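PDB 1BVP: bluetongue virus COAT protein VP7 from Bluetongue virus, which builds the surface layer of the bluetongue virus core as a homotrimeric capsid protein, seated as 260 capsomers on an inner scaffold of VP3. Local coordinates for the interface of chains A and B. Residues are numbered along the deposited sequence; one frame, centred on the assembly and turned at random. Chains: chain A/B, Bluetongue virus COAT protein VP7.

Contacts 1 and 2 are two patches of one A-B interface in the VP7 homotrimer, their C-alpha centres about 36 Å apart. They share no residue, but strand 183-191 of chain A spans between them: contact 2 takes the loop just before it, A:Asp180 to A:Met182, with A:Met253, and contact 1 its last residue and the loop residues that follow, with A:Gln203. On chain B, contact 1 uses strand 134-136 and the loop after it, contact 2 helix 341-346 and B:Tyr348, with B:Leu295. The subunits are thus tied by backbone bonds with aromatic packing at one place and by side-chain packing without hydrogen bonds at the other.

Contact 1: the interface of chains A and B. Residues chain A 191-194, 203; chain B 135-137, 140-142.
A:Ile191 and A:Asn193 run parallel to B:Thr135 and B:Phe136 as beta bridges, joined by backbone hydrogen bonds from A:Glu192 N to B:Thr135 O (2.6 Å) and from B:Gln137 N to A:Asn193 O (3.0 Å). The end of strand 183-191 thereby lines up alongside strand 134-136 of the neighbouring subunit, a parallel beta seam between two subunits of the trimer. Beside it the side chains of A:Ile191 and B:Thr135 run together in the same direction. A:Glu192 also runs alongside B:Phe136, and its methylene CB sits over one face of the phenyl ring, displaced toward the rim and 3.8 Å from the centroid. A:Glu192 is poorly ordered, and this CH-pi contact is correspondingly tentative. A:Asn193 comes at the same ring from the CD2 side, its CB 3.5 Å from B:Phe136 CD2. With CG anti to the backbone N (chi1 -165°), its amide reaches on toward B:Phe142, where A:Asn193 CG lies 3.5 Å from B:Phe142 CD2, amide and ring planes 69° apart. B:Phe136 in turn brings its CE2 over the centre of the B:Phe142 face, while B:Phe142 CD2 lies at the B:Phe136 edge; the two phenyls form an edge-to-face pair against which the asparagine packs. Within chain A, A:Asn193 ND2 donates to the side-chain oxygen A:Gln203 OE1 (3.0 Å), nearly in its own amide plane but from above the acceptor's carbonyl plane; the poor order of A:Gln203 makes this a tentative brace. On the other flank the B:Arg140 chain crosses A:Asn193 at about a right angle, its methylene CD 3.6 Å from A:Asn193 OD1. B:Gln137 steadies that arginine from within chain B: its side-chain oxygen OE1 takes a hydrogen bond from B:Arg140 NE at 2.8 Å, arriving at the edge of the guanidinium, in its plane.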
loop_
_atom_site.group_PDB
_atom_site.type_symbol
_atom_site.label_atom_id
_atom_site.label_comp_id
_atom_site.label_asym_id
_atom_site.label_seq_id
_atom_site.Cartn_x
_atom_site.Cartn_y
_atom_site.Cartn_z
ATOM N N ILE A 191 12.602 -30.452 -4.494
ATOM C CA ILE A 191 11.324 -31.041 -4.052
ATOM C C ILE A 191 11.764 -32.384 -3.436
ATOM O O ILE A 191 12.106 -33.337 -4.142
ATOM C CB ILE A 191 10.340 -31.284 -5.202
ATOM C CG1 ILE A 191 10.071 -29.977 -5.962
ATOM C CG2 ILE A 191 9.021 -31.823 -4.642
ATOM C CD1 ILE A 191 9.129 -30.134 -7.142
ATOM N N GLU A 192 11.845 -32.401 -2.110
ATOM C CA GLU A 192 12.322 -33.538 -1.331
ATOM C C GLU A 192 11.514 -34.824 -1.439
ATOM O O GLU A 192 12.085 -35.897 -1.282
ATOM C CB GLU A 192 12.455 -33.112 0.136
ATOM C CG GLU A 192 13.475 -33.865 0.950
ATOM C CD GLU A 192 14.822 -33.964 0.263
ATOM O OE1 GLU A 192 15.250 -33.010 -0.436
ATOM O OE2 GLU A 192 15.465 -35.023 0.423
ATOM N N ASN A 193 10.211 -34.735 -1.708
ATOM C CA ASN A 193 9.355 -35.922 -1.812
ATOM C C ASN A 193 8.353 -35.652 -2.901
ATOM O O ASN A 193 7.530 -34.756 -2.744
ATOM C CB ASN A 193 8.597 -36.125 -0.496
ATOM C CG ASN A 193 7.974 -37.511 -0.365
ATOM O OD1 ASN A 193 6.793 -37.653 -0.032
ATOM N ND2 ASN A 193 8.792 -38.535 -0.516
ATOM N N PHE A 194 8.458 -36.364 -4.020
ATOM C CA PHE A 194 7.533 -36.178 -5.139
ATOM C C PHE A 194 6.906 -37.488 -5.633
ATOM O O PHE A 194 7.335 -38.566 -5.278
ATOM C CB PHE A 194 8.224 -35.469 -6.305
ATOM C CG PHE A 194 9.433 -36.197 -6.843
ATOM C CD1 PHE A 194 10.662 -36.108 -6.193
ATOM C CD2 PHE A 194 9.363 -36.890 -8.056
ATOM C CE1 PHE A 194 11.817 -36.690 -6.748
ATOM C CE2 PHE A 194 10.508 -37.474 -8.624
ATOM C CZ PHE A 194 11.734 -37.372 -7.974
ATOM N N GLN A 203 12.555 -39.490 -3.765
ATOM C CA GLN A 203 13.282 -38.407 -3.105
ATOM C C GLN A 203 14.246 -37.744 -4.065
ATOM O O GLN A 203 14.710 -38.371 -5.028
ATOM C CB GLN A 203 14.153 -38.957 -1.989
ATOM C CG GLN A 203 13.797 -38.489 -0.631
ATOM C CD GLN A 203 12.712 -39.330 -0.038
ATOM O OE1 GLN A 203 11.653 -39.542 -0.651
ATOM N NE2 GLN A 203 12.982 -39.870 1.150
ATOM N N THR B 135 11.366 -28.628 -0.292
ATOM C CA THR B 135 9.926 -28.572 -0.142
ATOM C C THR B 135 9.358 -29.994 -0.465
ATOM O O THR B 135 9.970 -30.765 -1.221
ATOM C CB THR B 135 9.325 -27.477 -1.049
ATOM O OG1 THR B 135 7.932 -27.289 -0.739
ATOM C CG2 THR B 135 9.491 -27.849 -2.531
ATOM N N PHE B 136 8.217 -30.336 0.125
ATOM C CA PHE B 136 7.557 -31.625 -0.053
ATOM C C PHE B 136 6.266 -31.517 -0.821
ATOM O O PHE B 136 5.497 -30.614 -0.547
ATOM C CB PHE B 136 7.239 -32.201 1.316
ATOM C CG PHE B 136 8.448 -32.704 2.035
ATOM C CD1 PHE B 136 9.473 -31.827 2.402
ATOM C CD2 PHE B 136 8.616 -34.066 2.280
ATOM C CE1 PHE B 136 10.653 -32.304 2.998
ATOM C CE2 PHE B 136 9.790 -34.543 2.877
ATOM C CZ PHE B 136 10.811 -33.653 3.231
ATOM N N GLN B 137 5.986 -32.450 -1.739
ATOM C CA GLN B 137 4.726 -32.388 -2.494
ATOM C C GLN B 137 3.534 -32.223 -1.571
ATOM O O GLN B 137 3.347 -32.980 -0.593
ATOM C CB GLN B 137 4.483 -33.614 -3.341
ATOM C CG GLN B 137 3.177 -33.509 -4.112
ATOM C CD GLN B 137 2.756 -34.801 -4.782
ATOM O OE1 GLN B 137 2.954 -35.867 -4.240
ATOM N NE2 GLN B 137 2.146 -34.698 -5.948
ATOM N N ARG B 140 0.779 -35.239 0.114
ATOM C CA ARG B 140 1.288 -36.583 -0.042
ATOM C C ARG B 140 1.938 -36.925 1.282
ATOM O O ARG B 140 2.695 -36.136 1.851
ATOM C CB ARG B 140 2.281 -36.729 -1.198
ATOM C CG ARG B 140 3.188 -37.948 -1.040
ATOM C CD ARG B 140 3.988 -38.237 -2.282
ATOM N NE ARG B 140 3.087 -38.489 -3.399
ATOM C CZ ARG B 140 2.755 -39.685 -3.879
ATOM N NH1 ARG B 140 3.262 -40.798 -3.360
ATOM N NH2 ARG B 140 1.839 -39.756 -4.832
ATOM N N TRP B 141 1.542 -38.080 1.789
ATOM C CA TRP B 141 1.990 -38.629 3.046
ATOM C C TRP B 141 3.498 -38.772 3.112
ATOM O O TRP B 141 4.178 -39.080 2.120
ATOM C CB TRP B 141 1.324 -39.991 3.224
ATOM C CG TRP B 141 1.755 -40.727 4.443
ATOM C CD1 TRP B 141 2.853 -41.558 4.571
ATOM C CD2 TRP B 141 1.123 -40.693 5.732
ATOM N NE1 TRP B 141 2.937 -42.026 5.866
ATOM C CE2 TRP B 141 1.891 -41.521 6.598
ATOM C CE3 TRP B 141 -0.012 -40.039 6.241
ATOM C CZ2 TRP B 141 1.558 -41.711 7.941
ATOM C CZ3 TRP B 141 -0.346 -40.223 7.578
ATOM C CH2 TRP B 141 0.445 -41.060 8.415
ATOM N N PHE B 142 4.035 -38.511 4.289
ATOM C CA PHE B 142 5.473 -38.653 4.499
ATOM C C PHE B 142 5.764 -38.667 5.978
ATOM O O PHE B 142 5.430 -37.727 6.718
ATOM C CB PHE B 142 6.272 -37.578 3.794
ATOM C CG PHE B 142 7.737 -37.682 4.021
ATOM C CD1 PHE B 142 8.301 -37.230 5.211
ATOM C CD2 PHE B 142 8.564 -38.251 3.049
ATOM C CE1 PHE B 142 9.684 -37.347 5.437
ATOM C CE2 PHE B 142 9.942 -38.377 3.261
ATOM C CZ PHE B 142 10.508 -37.926 4.457
#

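Contact 2: the interface of chains A and B. Residues chain A 180-182, 253; chain B 295, 345, 348.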
loop_
_atom_site.group_PDB
_atom_site.type_symbol
_atom_site.label_atom_id
_atom_site.label_comp_id
_atom_site.label_asym_id
_atom_site.label_seq_id
_atom_site.Cartn_x
_atom_site.Cartn_y
_atom_site.Cartn_z
ATOM N N ASP A 180 6.887 -8.247 -19.516
ATOM C CA ASP A 180 8.004 -7.612 -20.203
ATOM C C ASP A 180 8.837 -7.199 -19.019
ATOM O O ASP A 180 9.044 -6.016 -18.747
ATOM C CB ASP A 180 7.451 -6.440 -21.045
ATOM C CG ASP A 180 8.533 -5.620 -21.745
ATOM O OD1 ASP A 180 9.721 -6.044 -21.814
ATOM O OD2 ASP A 180 8.175 -4.507 -22.209
ATOM N N PRO A 181 9.309 -8.197 -18.272
ATOM C CA PRO A 181 10.105 -7.972 -17.079
ATOM C C PRO A 181 11.450 -7.342 -17.293
ATOM O O PRO A 181 12.016 -7.421 -18.367
ATOM C CB PRO A 181 10.212 -9.373 -16.487
ATOM C CG PRO A 181 10.334 -10.201 -17.662
ATOM C CD PRO A 181 9.281 -9.633 -18.595
ATOM N N MET A 182 11.897 -6.639 -16.264
ATOM C CA MET A 182 13.184 -5.987 -16.242
ATOM C C MET A 182 14.031 -6.827 -15.308
ATOM O O MET A 182 15.251 -6.917 -15.464
ATOM C CB MET A 182 13.043 -4.577 -15.687
ATOM C CG MET A 182 12.482 -3.583 -16.686
ATOM S SD MET A 182 12.339 -1.924 -16.028
ATOM C CE MET A 182 14.060 -1.407 -15.789
ATOM N N MET A 253 7.804 -2.103 -16.420
ATOM C CA MET A 253 7.424 -0.707 -16.591
ATOM C C MET A 253 5.917 -0.496 -16.780
ATOM O O MET A 253 5.471 0.497 -17.352
ATOM C CB MET A 253 8.253 -0.032 -17.686
ATOM C CG MET A 253 9.661 0.200 -17.163
ATOM S SD MET A 253 10.764 1.156 -18.209
ATOM C CE MET A 253 9.965 0.776 -19.636
ATOM N N LEU B 295 17.556 0.420 -9.808
ATOM C CA LEU B 295 16.405 -0.455 -9.605
ATOM C C LEU B 295 16.085 -0.382 -8.130
ATOM O O LEU B 295 16.994 -0.293 -7.300
ATOM C CB LEU B 295 16.712 -1.905 -10.002
ATOM C CG LEU B 295 16.910 -2.152 -11.500
ATOM C CD1 LEU B 295 17.559 -3.475 -11.726
ATOM C CD2 LEU B 295 15.599 -2.059 -12.229
ATOM N N ARG B 345 13.434 1.652 -21.238
ATOM C CA ARG B 345 13.848 0.321 -20.800
ATOM C C ARG B 345 15.315 0.032 -21.096
ATOM O O ARG B 345 16.027 -0.529 -20.256
ATOM C CB ARG B 345 12.960 -0.751 -21.433
ATOM C CG ARG B 345 13.596 -2.131 -21.477
ATOM C CD ARG B 345 12.726 -3.180 -20.808
ATOM N NE ARG B 345 13.419 -4.468 -20.640
ATOM C CZ ARG B 345 14.606 -4.644 -20.032
ATOM N NH1 ARG B 345 15.311 -3.620 -19.513
ATOM N NH2 ARG B 345 15.074 -5.885 -19.879
ATOM N N TYR B 348 18.280 1.140 -18.639
ATOM C CA TYR B 348 18.521 0.461 -17.370
ATOM C C TYR B 348 19.528 -0.671 -17.481
ATOM O O TYR B 348 19.403 -1.722 -16.832
ATOM C CB TYR B 348 17.202 -0.021 -16.793
ATOM C CG TYR B 348 16.359 1.109 -16.276
ATOM C CD1 TYR B 348 15.629 1.927 -17.158
ATOM C CD2 TYR B 348 16.302 1.381 -14.903
ATOM C CE1 TYR B 348 14.853 2.991 -16.683
ATOM C CE2 TYR B 348 15.543 2.437 -14.408
ATOM C CZ TYR B 348 14.819 3.233 -15.308
ATOM O OH TYR B 348 14.044 4.242 -14.822
#
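A mainly van der Waals subunit interface of the VP7 trimer joins the loop of A:Asp180 to A:Met182 and A:Met253 to helix 341-346, B:Tyr348 and B:Leu295 of chain B, adding side-chain contact where no polar atoms bond across. A:Met182 is the main probe. Its CG lies anti to the carbonyl carbon (chi1 -78°), and the chain runs extended through SD before bending at chi3, which carries the methyl CE over the face of B:Tyr348, 3.9 Å from the ring centroid. The methyl sits toward the root of the ring, 3.4 Å from B:Tyr348 CG, far from the phenol hydroxyl. B:Leu295 meets the same methyl with one branch, its CD2 3.9 Å from A:Met182 CE. Nearer the backbone, A:Met182 and B:Arg345 pass antiparallel, and A:Met182 CG lies above one face of the guanidinium, offset toward its rim. B:Arg345 belongs to helix 341-346 and is poorly ordered, and its modelled placement is tentative. As modelled, CG anti to the backbone N (chi1 158°) and a bend at chi2 bring the guanidinium alongside A:Met182 and toward the carbonyl of A:Pro181, its NH2 3.7 Å from A:Pro181 O. Near the root of this arginine, A:Met253 crosses obliquely and puts its methyl CE 3.8 Å from B:Arg345 CB. A:Asp180 OD1 stands 4.2 Å from B:Arg345 NE, with carboxylate and guanidinium planes 52° apart: too long for a salt bridge, although the opposite charges may still attract. Together the methionine side chains, chiefly A:Met182, give VP7 an apolar grip on the neighbouring subunit, likely contributing to the cohesion of its trimer.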